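Local coordinates for sarcolemmal membrane-associated protein (Homo sapiens, PDB 6AR0) that joins the STRIPAK phosphatase-kinase complex, which dephosphorylates STK3 and so restrains Hippo signaling, and is represented here by its FHA domain, at residues A6-R11 with I121-K126; V22-P27 with A56-D61; E26-G31 with N42-D47; G65-Q70 with L127-G132. One frame throughout, in Å; residues are numbered along the deposited sequence.

Interaction 1. Residues A6-R11 with I121-K126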
loop_
_atom_site.group_PDB
_atom_site.type_symbol
_atom_site.label_atom_id
_atom_site.label_comp_id
_atom_site.label_asym_id
_atom_site.label_seq_id
_atom_site.Cartn_x
_atom_site.Cartn_y
_atom_site.Cartn_z
ATOM N N ALA A 6 6.714 5.320 6.707
ATOM C CA ALA A 6 6.255 5.363 5.324
ATOM C C ALA A 6 5.182 6.429 5.208
ATOM O O ALA A 6 4.173 6.381 5.926
ATOM C CB ALA A 6 5.658 4.024 4.900
ATOM N N ILE A 7 5.384 7.381 4.303
ATOM C CA ILE A 7 4.384 8.396 4.003
ATOM C C ILE A 7 3.718 8.029 2.689
ATOM O O ILE A 7 4.396 7.865 1.672
ATOM C CB ILE A 7 5.006 9.799 3.919
ATOM C CG1 ILE A 7 5.628 10.199 5.268
ATOM C CG2 ILE A 7 3.948 10.814 3.476
ATOM C CD1 ILE A 7 6.278 11.575 5.283
ATOM N N PHE A 8 2.397 7.883 2.722
ATOM C CA PHE A 8 1.591 7.581 1.540
ATOM C C PHE A 8 0.867 8.850 1.113
ATOM O O PHE A 8 0.101 9.409 1.898
ATOM C CB PHE A 8 0.503 6.547 1.858
ATOM C CG PHE A 8 0.995 5.151 2.149
ATOM C CD1 PHE A 8 0.792 4.146 1.232
ATOM C CD2 PHE A 8 1.577 4.820 3.367
ATOM C CE1 PHE A 8 1.192 2.850 1.499
ATOM C CE2 PHE A 8 1.982 3.514 3.644
ATOM C CZ PHE A 8 1.778 2.538 2.708
ATOM N N THR A 9 1.091 9.302 -0.127
ATOM C CA THR A 9 0.381 10.453 -0.669
ATOM C C THR A 9 -0.428 10.037 -1.886
ATOM O O THR A 9 0.005 9.217 -2.698
ATOM C CB THR A 9 1.340 11.590 -1.035
ATOM O OG1 THR A 9 2.368 11.119 -1.893
ATOM C CG2 THR A 9 1.972 12.143 0.213
ATOM N N CYS A 10 -1.601 10.628 -2.027
ATOM C CA CYS A 10 -2.574 10.228 -3.034
ATOM C C CYS A 10 -2.216 10.792 -4.404
ATOM O O CYS A 10 -2.115 12.014 -4.571
ATOM C CB CYS A 10 -3.924 10.761 -2.567
ATOM S SG CYS A 10 -5.351 10.395 -3.564
ATOM N N ARG A 11 -2.072 9.915 -5.402
ATOM C CA ARG A 11 -1.760 10.318 -6.766
ATOM C C ARG A 11 -3.016 10.774 -7.504
ATOM O O ARG A 11 -4.134 10.468 -7.095
ATOM C CB ARG A 11 -1.145 9.140 -7.517
ATOM C CG ARG A 11 0.230 8.748 -7.017
ATOM C CD ARG A 11 1.314 9.557 -7.666
ATOM N NE ARG A 11 1.492 9.188 -9.066
ATOM C CZ ARG A 11 2.455 9.669 -9.847
ATOM N NH1 ARG A 11 3.338 10.547 -9.386
ATOM N NH2 ARG A 11 2.549 9.268 -11.102
ATOM N N ILE A 121 -6.530 2.421 -5.111
ATOM C CA ILE A 121 -5.611 3.276 -4.370
ATOM C C ILE A 121 -4.298 3.333 -5.135
ATOM O O ILE A 121 -3.687 2.295 -5.408
ATOM C CB ILE A 121 -5.407 2.749 -2.948
ATOM C CG1 ILE A 121 -6.720 2.795 -2.159
ATOM C CG2 ILE A 121 -4.291 3.507 -2.234
ATOM C CD1 ILE A 121 -7.285 4.176 -1.912
ATOM N N VAL A 122 -3.870 4.546 -5.493
ATOM C CA VAL A 122 -2.602 4.774 -6.179
ATOM C C VAL A 122 -1.855 5.821 -5.361
ATOM O O VAL A 122 -2.347 6.944 -5.189
ATOM C CB VAL A 122 -2.781 5.244 -7.638
ATOM C CG1 VAL A 122 -1.438 5.268 -8.349
ATOM C CG2 VAL A 122 -3.770 4.356 -8.394
ATOM N N SER A 123 -0.684 5.457 -4.852
ATOM C CA SER A 123 0.011 6.292 -3.878
ATOM C C SER A 123 1.479 6.441 -4.242
ATOM O O SER A 123 2.094 5.525 -4.790
ATOM C CB SER A 123 -0.097 5.623 -2.495
ATOM O OG SER A 123 0.415 6.337 -1.390
ATOM N N THR A 124 2.045 7.598 -3.954
ATOM C CA THR A 124 3.491 7.681 -3.843
ATOM C C THR A 124 3.850 7.274 -2.430
ATOM O O THR A 124 3.134 7.623 -1.486
ATOM C CB THR A 124 3.957 9.120 -4.049
ATOM O OG1 THR A 124 3.508 9.576 -5.321
ATOM C CG2 THR A 124 5.481 9.237 -3.956
ATOM N N ILE A 125 4.940 6.533 -2.264
ATOM C CA ILE A 125 5.425 6.173 -0.933
ATOM C C ILE A 125 6.818 6.764 -0.759
ATOM O O ILE A 125 7.683 6.598 -1.624
ATOM C CB ILE A 125 5.365 4.650 -0.668
ATOM C CG1 ILE A 125 5.437 4.315 0.831
ATOM C CG2 ILE A 125 6.413 3.899 -1.490
ATOM C CD1 ILE A 125 5.081 2.862 1.197
ATOM N N LYS A 126 7.019 7.469 0.349
ATOM C CA LYS A 126 8.322 7.977 0.758
ATOM C C LYS A 126 8.699 7.286 2.057
ATOM O O LYS A 126 7.842 7.078 2.921
ATOM C CB LYS A 126 8.285 9.494 0.936
ATOM C CG LYS A 126 7.993 10.231 -0.366
ATOM C CD LYS A 126 9.158 10.137 -1.353
ATOM C CE LYS A 126 8.868 10.862 -2.652
ATOM N NZ LYS A 126 9.130 12.323 -2.530
HETATM O O HOH W 1 1.359 11.287 -4.736
HETATM O O HOH W 2 5.080 10.652 -7.053
#
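Strands 6-10 and 121-126 run antiparallel in one sheet of the FHA beta sandwich, their short axes at 140°. Side chains of cross-strand neighbours lie alongside each other. On the face that carries Phe-8, Ser-123 and Ile-125, the Ile-125 side chain, with CG1 anti to its backbone N (chi1 -162°), reaches over the Phe-8 ring. Its CD1 sits 4.0 Å from the ring centroid, a CH-pi contact displaced toward the rim at CZ. Ser-123 OG comes instead to the ring edge, 3.4 Å from Phe-8 CD1. The Phe-8 side chain also packs on Arg-20 and Val-22 of strand 20-23, so an alanine in place of Phe-8 would probably loosen the packing around Ile-125 CD1 and against the neighbouring strand. Backbone pairing is regular: Ile-7 and Lys-126 exchange two hydrogen bonds (Ile-7 N to Lys-126 O 2.8 Å, nearly straight), as do Thr-9 and Thr-124. On the more exposed face, those two threonines stand side by side and share a water, held by both OG1 atoms. Arg-11, bent at chi2 and chi3, crosses Thr-124 obliquely with CD 3.2 Å from Thr-124 OG1. A second water lies 2.6 Å from Thr-124 OG1 and accepts a weak bond from Arg-11 NH1.

Interaction 2. Residues V22-P27 with A56-D61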
loop_
_atom_site.group_PDB
_atom_site.type_symbol
_atom_site.label_atom_id
_atom_site.label_comp_id
_atom_site.label_asym_id
_atom_site.label_seq_id
_atom_site.Cartn_x
_atom_site.Cartn_y
_atom_site.Cartn_z
ATOM N N VAL A 22 2.638 6.550 8.318
ATOM C CA VAL A 22 2.516 5.187 8.841
ATOM C C VAL A 22 3.859 4.773 9.425
ATOM O O VAL A 22 4.805 4.484 8.689
ATOM C CB VAL A 22 2.069 4.195 7.755
ATOM C CG1 VAL A 22 1.930 2.789 8.337
ATOM C CG2 VAL A 22 0.766 4.636 7.108
ATOM N N TYR A 23 3.942 4.701 10.746
ATOM C CA TYR A 23 5.150 4.234 11.402
ATOM C C TYR A 23 5.217 2.712 11.369
ATOM O O TYR A 23 4.205 2.015 11.490
ATOM C CB TYR A 23 5.203 4.776 12.829
ATOM C CG TYR A 23 5.405 6.264 12.826
ATOM C CD1 TYR A 23 6.659 6.799 12.599
ATOM C CD2 TYR A 23 4.337 7.140 13.013
ATOM C CE1 TYR A 23 6.853 8.171 12.570
ATOM C CE2 TYR A 23 4.526 8.514 12.988
ATOM C CZ TYR A 23 5.779 9.016 12.777
ATOM O OH TYR A 23 5.980 10.383 12.768
ATOM N N LEU A 24 6.421 2.201 11.172
ATOM C CA LEU A 24 6.669 0.791 10.867
ATOM C C LEU A 24 7.524 0.117 11.941
ATOM O O LEU A 24 8.447 -0.654 11.648
ATOM C CB LEU A 24 7.313 0.650 9.492
ATOM C CG LEU A 24 6.448 1.121 8.322
ATOM C CD1 LEU A 24 7.246 1.047 7.034
ATOM C CD2 LEU A 24 5.169 0.314 8.197
ATOM N N ASP A 25 7.230 0.372 13.211
ATOM C CA ASP A 25 7.862 -0.412 14.268
ATOM C C ASP A 25 7.560 -1.890 14.106
ATOM O O ASP A 25 8.355 -2.737 14.535
ATOM C CB ASP A 25 7.382 0.050 15.645
ATOM C CG ASP A 25 7.961 1.386 16.063
ATOM O OD1 ASP A 25 8.940 1.868 15.442
ATOM O OD2 ASP A 25 7.449 1.953 17.053
ATOM N N GLU A 26 6.398 -2.213 13.557
ATOM C CA GLU A 26 6.040 -3.581 13.211
ATOM C C GLU A 26 5.269 -3.565 11.896
ATOM O O GLU A 26 4.848 -2.504 11.428
ATOM C CB GLU A 26 5.217 -4.244 14.312
ATOM C CG GLU A 26 3.870 -3.612 14.512
ATOM C CD GLU A 26 3.159 -4.147 15.740
ATOM O OE1 GLU A 26 2.060 -3.645 16.057
ATOM O OE2 GLU A 26 3.698 -5.069 16.388
ATOM N N PRO A 27 5.094 -4.714 11.263
ATOM C CA PRO A 27 4.412 -4.735 9.965
ATOM C C PRO A 27 2.995 -4.203 10.070
ATOM O O PRO A 27 2.279 -4.467 11.047
ATOM C CB PRO A 27 4.440 -6.218 9.582
ATOM C CG PRO A 27 5.638 -6.763 10.301
ATOM C CD PRO A 27 5.639 -6.039 11.612
ATOM N N ALA A 56 -2.528 -6.500 1.653
ATOM C CA ALA A 56 -1.076 -6.520 1.565
ATOM C C ALA A 56 -0.517 -6.230 2.953
ATOM O O ALA A 56 -1.254 -5.981 3.912
ATOM C CB ALA A 56 -0.576 -5.538 0.497
ATOM N N LEU A 57 0.805 -6.298 3.049
ATOM C CA LEU A 57 1.537 -6.070 4.279
ATOM C C LEU A 57 2.777 -5.266 3.933
ATOM O O LEU A 57 3.444 -5.567 2.945
ATOM C CB LEU A 57 1.932 -7.430 4.847
ATOM C CG LEU A 57 2.422 -7.512 6.288
ATOM C CD1 LEU A 57 1.345 -7.079 7.269
ATOM C CD2 LEU A 57 2.879 -8.925 6.586
ATOM N N VAL A 58 3.078 -4.237 4.730
ATOM C CA VAL A 58 4.256 -3.400 4.523
ATOM C C VAL A 58 5.072 -3.364 5.807
ATOM O O VAL A 58 4.517 -3.291 6.906
ATOM C CB VAL A 58 3.865 -1.979 4.032
ATOM C CG1 VAL A 58 2.993 -1.225 5.043
ATOM C CG2 VAL A 58 5.087 -1.170 3.670
ATOM N N TRP A 59 6.399 -3.413 5.677
ATOM C CA TRP A 59 7.232 -3.425 6.870
ATOM C C TRP A 59 8.620 -2.894 6.569
ATOM O O TRP A 59 9.047 -2.774 5.420
ATOM C CB TRP A 59 7.319 -4.815 7.501
ATOM C CG TRP A 59 8.093 -5.872 6.735
ATOM C CD1 TRP A 59 9.391 -6.236 6.924
ATOM C CD2 TRP A 59 7.576 -6.732 5.714
ATOM N NE1 TRP A 59 9.710 -7.269 6.083
ATOM C CE2 TRP A 59 8.611 -7.597 5.334
ATOM C CE3 TRP A 59 6.326 -6.864 5.099
ATOM C CZ2 TRP A 59 8.438 -8.593 4.381
ATOM C CZ3 TRP A 59 6.155 -7.846 4.147
ATOM C CH2 TRP A 59 7.206 -8.697 3.795
ATOM N N PHE A 60 9.325 -2.608 7.658
ATOM C CA PHE A 60 10.735 -2.254 7.655
ATOM C C PHE A 60 11.521 -3.367 8.324
ATOM O O PHE A 60 11.163 -3.804 9.418
ATOM C CB PHE A 60 10.946 -0.951 8.429
ATOM C CG PHE A 60 12.387 -0.533 8.555
ATOM C CD1 PHE A 60 13.121 -0.172 7.440
ATOM C CD2 PHE A 60 13.009 -0.494 9.795
ATOM C CE1 PHE A 60 14.455 0.224 7.569
ATOM C CE2 PHE A 60 14.329 -0.089 9.919
ATOM C CZ PHE A 60 15.046 0.256 8.811
ATOM N N ASP A 61 12.565 -3.837 7.651
ATOM C CA ASP A 61 13.452 -4.871 8.174
ATOM C C ASP A 61 14.584 -4.157 8.886
ATOM O O ASP A 61 15.490 -3.611 8.250
ATOM C CB ASP A 61 13.965 -5.719 7.018
ATOM C CG ASP A 61 14.817 -6.871 7.466
ATOM O OD1 ASP A 61 15.424 -6.782 8.552
ATOM O OD2 ASP A 61 14.895 -7.861 6.702
HETATM O O HOH W 3 7.928 -3.001 10.175
#
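Leu-24 and Pro-27 lose the most surface here, 78 and 72 Å², and Val-58 follows with 48 Å². Both of the first two belong to the connection that leads from strand 20-23 to strand 28-32, crossing from one sheet of the FHA sandwich to the other. Leu-24, its CG anti to the carbonyl carbon, meets Val-58 at about a right angle: CD2 lies 4.1 Å from Val-58 CG1. Its CB rests against the CB of Phe-60, while the rest of the leucine faces Ala-6 and Phe-67 in the core between the sheets. Pro-27 sits at the outer margin. Its CG is 3.8 Å from Trp-59 CB, approaching the tryptophan obliquely, and its CB is 4.0 Å from Leu-57 CD1. Pro-27 CA points a C-H at Val-58 O across 3.4 Å. No direct hydrogen bond joins the two segments; a water bridges them, donating to Leu-24 O at 2.8 Å and accepting from Phe-60 N at 2.9 Å. With the direct side-chain contacts all between carbons at van der Waals distance, the attachment is mainly apolar, and the water satisfies Leu-24 O and Phe-60 N.

Interaction 3. Residues E26-G31 with N42-D47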
loop_
_atom_site.group_PDB
_atom_site.type_symbol
_atom_site.label_atom_id
_atom_site.label_comp_id
_atom_site.label_asym_id
_atom_site.label_seq_id
_atom_site.Cartn_x
_atom_site.Cartn_y
_atom_site.Cartn_z
ATOM N N GLU A 26 6.398 -2.213 13.557
ATOM C CA GLU A 26 6.040 -3.581 13.211
ATOM C C GLU A 26 5.269 -3.565 11.896
ATOM O O GLU A 26 4.848 -2.504 11.428
ATOM C CB GLU A 26 5.217 -4.244 14.312
ATOM C CG GLU A 26 3.870 -3.612 14.512
ATOM C CD GLU A 26 3.159 -4.147 15.740
ATOM O OE1 GLU A 26 2.060 -3.645 16.057
ATOM O OE2 GLU A 26 3.698 -5.069 16.388
ATOM N N PRO A 27 5.094 -4.714 11.263
ATOM C CA PRO A 27 4.412 -4.735 9.965
ATOM C C PRO A 27 2.995 -4.203 10.070
ATOM O O PRO A 27 2.279 -4.467 11.047
ATOM C CB PRO A 27 4.440 -6.218 9.582
ATOM C CG PRO A 27 5.638 -6.763 10.301
ATOM C CD PRO A 27 5.639 -6.039 11.612
ATOM N N ILE A 28 2.582 -3.474 9.038
ATOM C CA ILE A 28 1.269 -2.847 8.986
ATOM C C ILE A 28 0.447 -3.477 7.868
ATOM O O ILE A 28 0.912 -3.599 6.728
ATOM C CB ILE A 28 1.411 -1.324 8.799
ATOM C CG1 ILE A 28 2.102 -0.693 10.023
ATOM C CG2 ILE A 28 0.053 -0.668 8.550
ATOM C CD1 ILE A 28 1.359 -0.853 11.346
ATOM N N LYS A 29 -0.783 -3.859 8.204
ATOM C CA LYS A 29 -1.713 -4.383 7.222
ATOM C C LYS A 29 -2.227 -3.262 6.326
ATOM O O LYS A 29 -2.527 -2.149 6.783
ATOM C CB LYS A 29 -2.895 -5.045 7.923
ATOM C CG LYS A 29 -3.730 -5.899 6.977
ATOM C CD LYS A 29 -4.627 -6.871 7.719
ATOM C CE LYS A 29 -5.912 -6.196 8.109
ATOM N NZ LYS A 29 -6.824 -7.159 8.783
ATOM N N ILE A 30 -2.292 -3.557 5.037
ATOM C CA ILE A 30 -2.991 -2.744 4.050
ATOM C C ILE A 30 -4.289 -3.455 3.721
ATOM O O ILE A 30 -4.283 -4.658 3.436
ATOM C CB ILE A 30 -2.132 -2.590 2.789
ATOM C CG1 ILE A 30 -0.845 -1.827 3.135
ATOM C CG2 ILE A 30 -2.911 -1.887 1.687
ATOM C CD1 ILE A 30 0.349 -2.215 2.324
ATOM N N GLY A 31 -5.405 -2.737 3.774
ATOM C CA GLY A 31 -6.663 -3.394 3.485
ATOM C C GLY A 31 -7.822 -2.426 3.482
ATOM O O GLY A 31 -7.688 -1.235 3.783
ATOM N N ASN A 42 -2.393 7.154 10.813
ATOM C CA ASN A 42 -1.263 6.286 11.090
ATOM C C ASN A 42 -1.434 4.890 10.536
ATOM O O ASN A 42 -0.681 3.995 10.939
ATOM C CB ASN A 42 -0.966 6.231 12.590
ATOM C CG ASN A 42 -2.024 5.487 13.368
ATOM O OD1 ASN A 42 -3.155 5.333 12.905
ATOM N ND2 ASN A 42 -1.666 5.026 14.563
ATOM N N ASN A 43 -2.371 4.677 9.605
ATOM C CA ASN A 43 -2.543 3.342 9.066
ATOM C C ASN A 43 -2.704 3.371 7.554
ATOM O O ASN A 43 -2.732 4.436 6.913
ATOM C CB ASN A 43 -3.646 2.561 9.800
ATOM C CG ASN A 43 -5.060 3.032 9.478
ATOM O OD1 ASN A 43 -5.373 3.455 8.360
ATOM N ND2 ASN A 43 -5.947 2.907 10.462
ATOM N N ALA A 44 -2.757 2.166 7.001
ATOM C CA ALA A 44 -2.902 1.933 5.578
ATOM C C ALA A 44 -4.200 1.189 5.302
ATOM O O ALA A 44 -4.260 0.282 4.473
ATOM C CB ALA A 44 -1.673 1.231 5.008
ATOM N N THR A 45 -5.249 1.596 6.009
ATOM C CA THR A 45 -6.602 1.105 5.796
ATOM C C THR A 45 -7.355 2.136 4.966
ATOM O O THR A 45 -7.341 3.331 5.286
ATOM C CB THR A 45 -7.307 0.874 7.130
ATOM O OG1 THR A 45 -6.561 -0.087 7.880
ATOM C CG2 THR A 45 -8.734 0.373 6.927
ATOM N N PHE A 46 -7.993 1.685 3.888
ATOM C CA PHE A 46 -8.591 2.590 2.916
ATOM C C PHE A 46 -10.059 2.264 2.687
ATOM O O PHE A 46 -10.430 1.095 2.508
ATOM C CB PHE A 46 -7.855 2.535 1.571
ATOM C CG PHE A 46 -6.402 2.919 1.667
ATOM C CD1 PHE A 46 -6.001 4.253 1.638
ATOM C CD2 PHE A 46 -5.429 1.943 1.809
ATOM C CE1 PHE A 46 -4.667 4.588 1.748
ATOM C CE2 PHE A 46 -4.098 2.290 1.929
ATOM C CZ PHE A 46 -3.722 3.612 1.888
ATOM N N ASP A 47 -10.882 3.298 2.678
ATOM C CA ASP A 47 -12.268 3.175 2.242
ATOM C C ASP A 47 -12.222 3.165 0.720
ATOM O O ASP A 47 -12.153 4.218 0.073
ATOM C CB ASP A 47 -13.066 4.345 2.795
ATOM C CG ASP A 47 -14.506 4.309 2.401
ATOM O OD1 ASP A 47 -14.929 3.323 1.748
ATOM O OD2 ASP A 47 -15.217 5.268 2.765
HETATM O O HOH W 4 -3.743 -0.360 8.271
#
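Ile-30 holds CG1 anti to its carbonyl carbon (chi1 -64°), which places CG1 3.7 Å from the CB of Ala-44, and CG2 anti to the backbone N, where it comes to the edge of the Phe-46 ring. Thr-45 adopts the matching first torsion (chi1 -60°), with CG2 beside Gly-31 O. These groups line the parallel pairing of strands 28-31 and 44-46, at the margin of the mixed sheet in the FHA sandwich; strand 44-46 is one of its two outermost strands within this chain. The short axes approach to 5.0 Å at an angle of 18°. The firmest direct bond runs from Phe-46 N to Gly-31 O, 2.9 Å, arriving nearly along the C=O axis. Gly-31 N to Ala-44 O, 3.3 Å, is weak, and the same acceptor receives a C-H contact from Ile-30 CA. Further toward the start of the strands, Ile-28 CG2 approaches Ala-44 CB more loosely. There a water takes over the pairing between the backbones: it donates to Lys-29 O and accepts from Ala-44 N, and it also meets Thr-45 OG1. The entry to strand 44-46 is shaped by an Asx turn, in which Asn-43 OD1 receives Thr-45 N from above the plane of its amide. The same oxygen is also hydrogen-bonded to Ala-40 N, and ND2 to Arg-38 O, so both ends of the Asn-43 side chain are fixed. Outside the pair, Arg-20 NH1 binds the carbonyls of Asn-43 and Thr-45. The water between the strands stands 2.6 Å from Lys-29 O.

Interaction 4. Residues G65-Q70 with L127-G132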
loop_
_atom_site.group_PDB
_atom_site.type_symbol
_atom_site.label_atom_id
_atom_site.label_comp_id
_atom_site.label_asym_id
_atom_site.label_seq_id
_atom_site.Cartn_x
_atom_site.Cartn_y
_atom_site.Cartn_z
ATOM N N GLY A 65 17.858 -2.621 6.920
ATOM C CA GLY A 65 17.533 -1.289 6.463
ATOM C C GLY A 65 16.669 -1.261 5.229
ATOM O O GLY A 65 16.548 -0.203 4.599
ATOM N N LYS A 66 16.043 -2.381 4.873
ATOM C CA LYS A 66 15.212 -2.472 3.682
ATOM C C LYS A 66 13.731 -2.476 4.064
ATOM O O LYS A 66 13.338 -2.965 5.128
ATOM C CB LYS A 66 15.528 -3.754 2.899
ATOM C CG LYS A 66 16.903 -3.823 2.222
ATOM C CD LYS A 66 17.080 -5.124 1.391
ATOM C CE LYS A 66 18.380 -5.118 0.590
ATOM N NZ LYS A 66 18.344 -4.110 -0.501
ATOM N N PHE A 67 12.916 -1.940 3.166
ATOM C CA PHE A 67 11.472 -1.902 3.298
ATOM C C PHE A 67 10.870 -2.873 2.293
ATOM O O PHE A 67 11.368 -3.012 1.161
ATOM C CB PHE A 67 10.950 -0.497 2.984
ATOM C CG PHE A 67 11.363 0.560 3.968
ATOM C CD1 PHE A 67 10.485 1.008 4.936
ATOM C CD2 PHE A 67 12.618 1.133 3.902
ATOM C CE1 PHE A 67 10.868 2.003 5.830
ATOM C CE2 PHE A 67 13.002 2.121 4.797
ATOM C CZ PHE A 67 12.121 2.558 5.738
ATOM N N TYR A 68 9.747 -3.487 2.674
ATOM C CA TYR A 68 9.117 -4.490 1.839
ATOM C C TYR A 68 7.609 -4.325 1.791
ATOM O O TYR A 68 6.975 -3.858 2.739
ATOM C CB TYR A 68 9.381 -5.900 2.359
ATOM C CG TYR A 68 10.823 -6.290 2.262
ATOM C CD1 TYR A 68 11.322 -6.857 1.096
ATOM C CD2 TYR A 68 11.687 -6.075 3.307
ATOM C CE1 TYR A 68 12.636 -7.224 0.980
ATOM C CE2 TYR A 68 13.027 -6.444 3.211
ATOM C CZ TYR A 68 13.485 -7.014 2.035
ATOM O OH TYR A 68 14.796 -7.396 1.897
ATOM N N LEU A 69 7.049 -4.788 0.682
ATOM C CA LEU A 69 5.622 -4.911 0.457
ATOM C C LEU A 69 5.325 -6.329 -0.010
ATOM O O LEU A 69 6.061 -6.887 -0.832
ATOM C CB LEU A 69 5.202 -3.903 -0.619
ATOM C CG LEU A 69 3.731 -3.814 -1.012
ATOM C CD1 LEU A 69 2.875 -3.403 0.171
ATOM C CD2 LEU A 69 3.553 -2.830 -2.163
ATOM N N GLN A 70 4.258 -6.925 0.521
ATOM C CA GLN A 70 3.858 -8.270 0.144
ATOM C C GLN A 70 2.357 -8.306 -0.083
ATOM O O GLN A 70 1.585 -7.849 0.767
ATOM C CB GLN A 70 4.232 -9.256 1.252
ATOM C CG GLN A 70 3.889 -10.681 0.929
ATOM C CD GLN A 70 4.395 -11.616 1.987
ATOM O OE1 GLN A 70 4.407 -11.279 3.175
ATOM N NE2 GLN A 70 4.832 -12.791 1.575
ATOM N N LEU A 127 9.949 6.865 2.158
ATOM C CA LEU A 127 10.369 5.932 3.189
ATOM C C LEU A 127 11.550 6.508 3.951
ATOM O O LEU A 127 12.494 7.025 3.346
ATOM C CB LEU A 127 10.799 4.603 2.563
ATOM C CG LEU A 127 9.708 3.907 1.747
ATOM C CD1 LEU A 127 10.304 2.730 0.983
ATOM C CD2 LEU A 127 8.569 3.449 2.658
ATOM N N PHE A 128 11.496 6.397 5.276
ATOM C CA PHE A 128 12.504 6.976 6.157
ATOM C C PHE A 128 12.934 5.960 7.201
ATOM O O PHE A 128 12.095 5.297 7.822
ATOM C CB PHE A 128 11.973 8.251 6.825
ATOM C CG PHE A 128 11.484 9.244 5.832
ATOM C CD1 PHE A 128 12.345 10.147 5.235
ATOM C CD2 PHE A 128 10.170 9.208 5.417
ATOM C CE1 PHE A 128 11.880 11.016 4.257
ATOM C CE2 PHE A 128 9.708 10.083 4.456
ATOM C CZ PHE A 128 10.566 10.994 3.879
ATOM N N LEU A 129 14.253 5.864 7.389
ATOM C CA LEU A 129 14.836 5.012 8.397
ATOM C C LEU A 129 14.477 5.523 9.793
ATOM O O LEU A 129 14.085 6.678 9.963
ATOM C CB LEU A 129 16.354 5.003 8.222
ATOM C CG LEU A 129 16.896 4.624 6.839
ATOM C CD1 LEU A 129 18.401 4.782 6.782
ATOM C CD2 LEU A 129 16.491 3.208 6.464
ATOM N N PRO A 130 14.630 4.683 10.819
ATOM C CA PRO A 130 14.293 5.140 12.177
ATOM C C PRO A 130 15.020 6.395 12.593
ATOM O O PRO A 130 14.462 7.193 13.355
ATOM C CB PRO A 130 14.673 3.946 13.056
ATOM C CG PRO A 130 14.492 2.782 12.161
ATOM C CD PRO A 130 14.917 3.244 10.788
ATOM N N ASP A 131 16.254 6.595 12.128
ATOM C CA ASP A 131 17.001 7.788 12.504
ATOM C C ASP A 131 16.568 9.034 11.740
ATOM O O ASP A 131 17.101 10.118 11.996
ATOM C CB ASP A 131 18.515 7.554 12.383
ATOM C CG ASP A 131 18.991 7.409 10.953
ATOM O OD1 ASP A 131 18.200 7.594 10.012
ATOM O OD2 ASP A 131 20.191 7.105 10.766
ATOM N N GLY A 132 15.612 8.908 10.825
ATOM C CA GLY A 132 15.069 10.018 10.083
ATOM C C GLY A 132 15.613 10.167 8.673
ATOM O O GLY A 132 15.008 10.876 7.863
#
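The Phe-67 ring carries Leu-127 on one face and a peptide oxygen at its edge. Leu-127 CB stands 3.9 Å from the ring centroid and only 8° off the normal, so the CH-pi contact is almost central. The two methyls of the leucine continue across the ring toward its attached end: CD1 is 3.8 Å from Phe-67 CG and CD2 3.8 Å from Phe-67 CD1. In the ring plane, Phe-128 O approaches CZ of Phe-67 at 3.4 Å. Leu-129 arrives obliquely, its CD2 4.0 Å from Phe-67 CE2 and also close to the carbonyl oxygen of Gly-65. Both Phe-67 and Leu-127 carry CG anti to the carbonyl carbon, and they reach toward each other tip to tip from strands 66-70 and 127-128, which belong to different sheets. The CA atoms of Phe-67 and Leu-127 are 7.9 Å apart, and no hydrogen bond links the segments; this is core packing between the layers of the FHA sandwich. The Phe-60 ring meets the Phe-67 ring, Leu-24 and Ile-97 touch the Phe-67 side chain, and Ala-135 packs on both Phe-67 and Leu-127. An alanine in place of Phe-67 removes the ring that Leu-127 covers and would probably disturb the packing between the two sheets. Past Leu-129 the chain reverses in a type I turn, closed by Gly-132 N to Leu-129 O at 2.8 Å. Aliphatic C-H groups over the ring face and a carbonyl oxygen at the partly positive ring edge suggest dispersion, probably supplemented by weak electrostatics.

The four contacts sample both sheets of the FHA sandwich and the packing between them. Interaction 1 lies within the antiparallel sheet and interaction 3 within the mixed one, their centres about 12 Å apart. Interactions 2 and 4, about 8 Å apart, join the sheets at one end, through the connection after strand 20-23 and the end of strand 117-128. Neighbouring strands 28-32, 56-61 and 66-71 connect interactions 2, 3 and 4, and strand 117-128 is common to 1 and 4. Along the chain, 2 and 3 are nested inside the loop closed by 1, whereas 4 crosses it. The first strand thus pairs with the last, so that the chain between them folds within one domain.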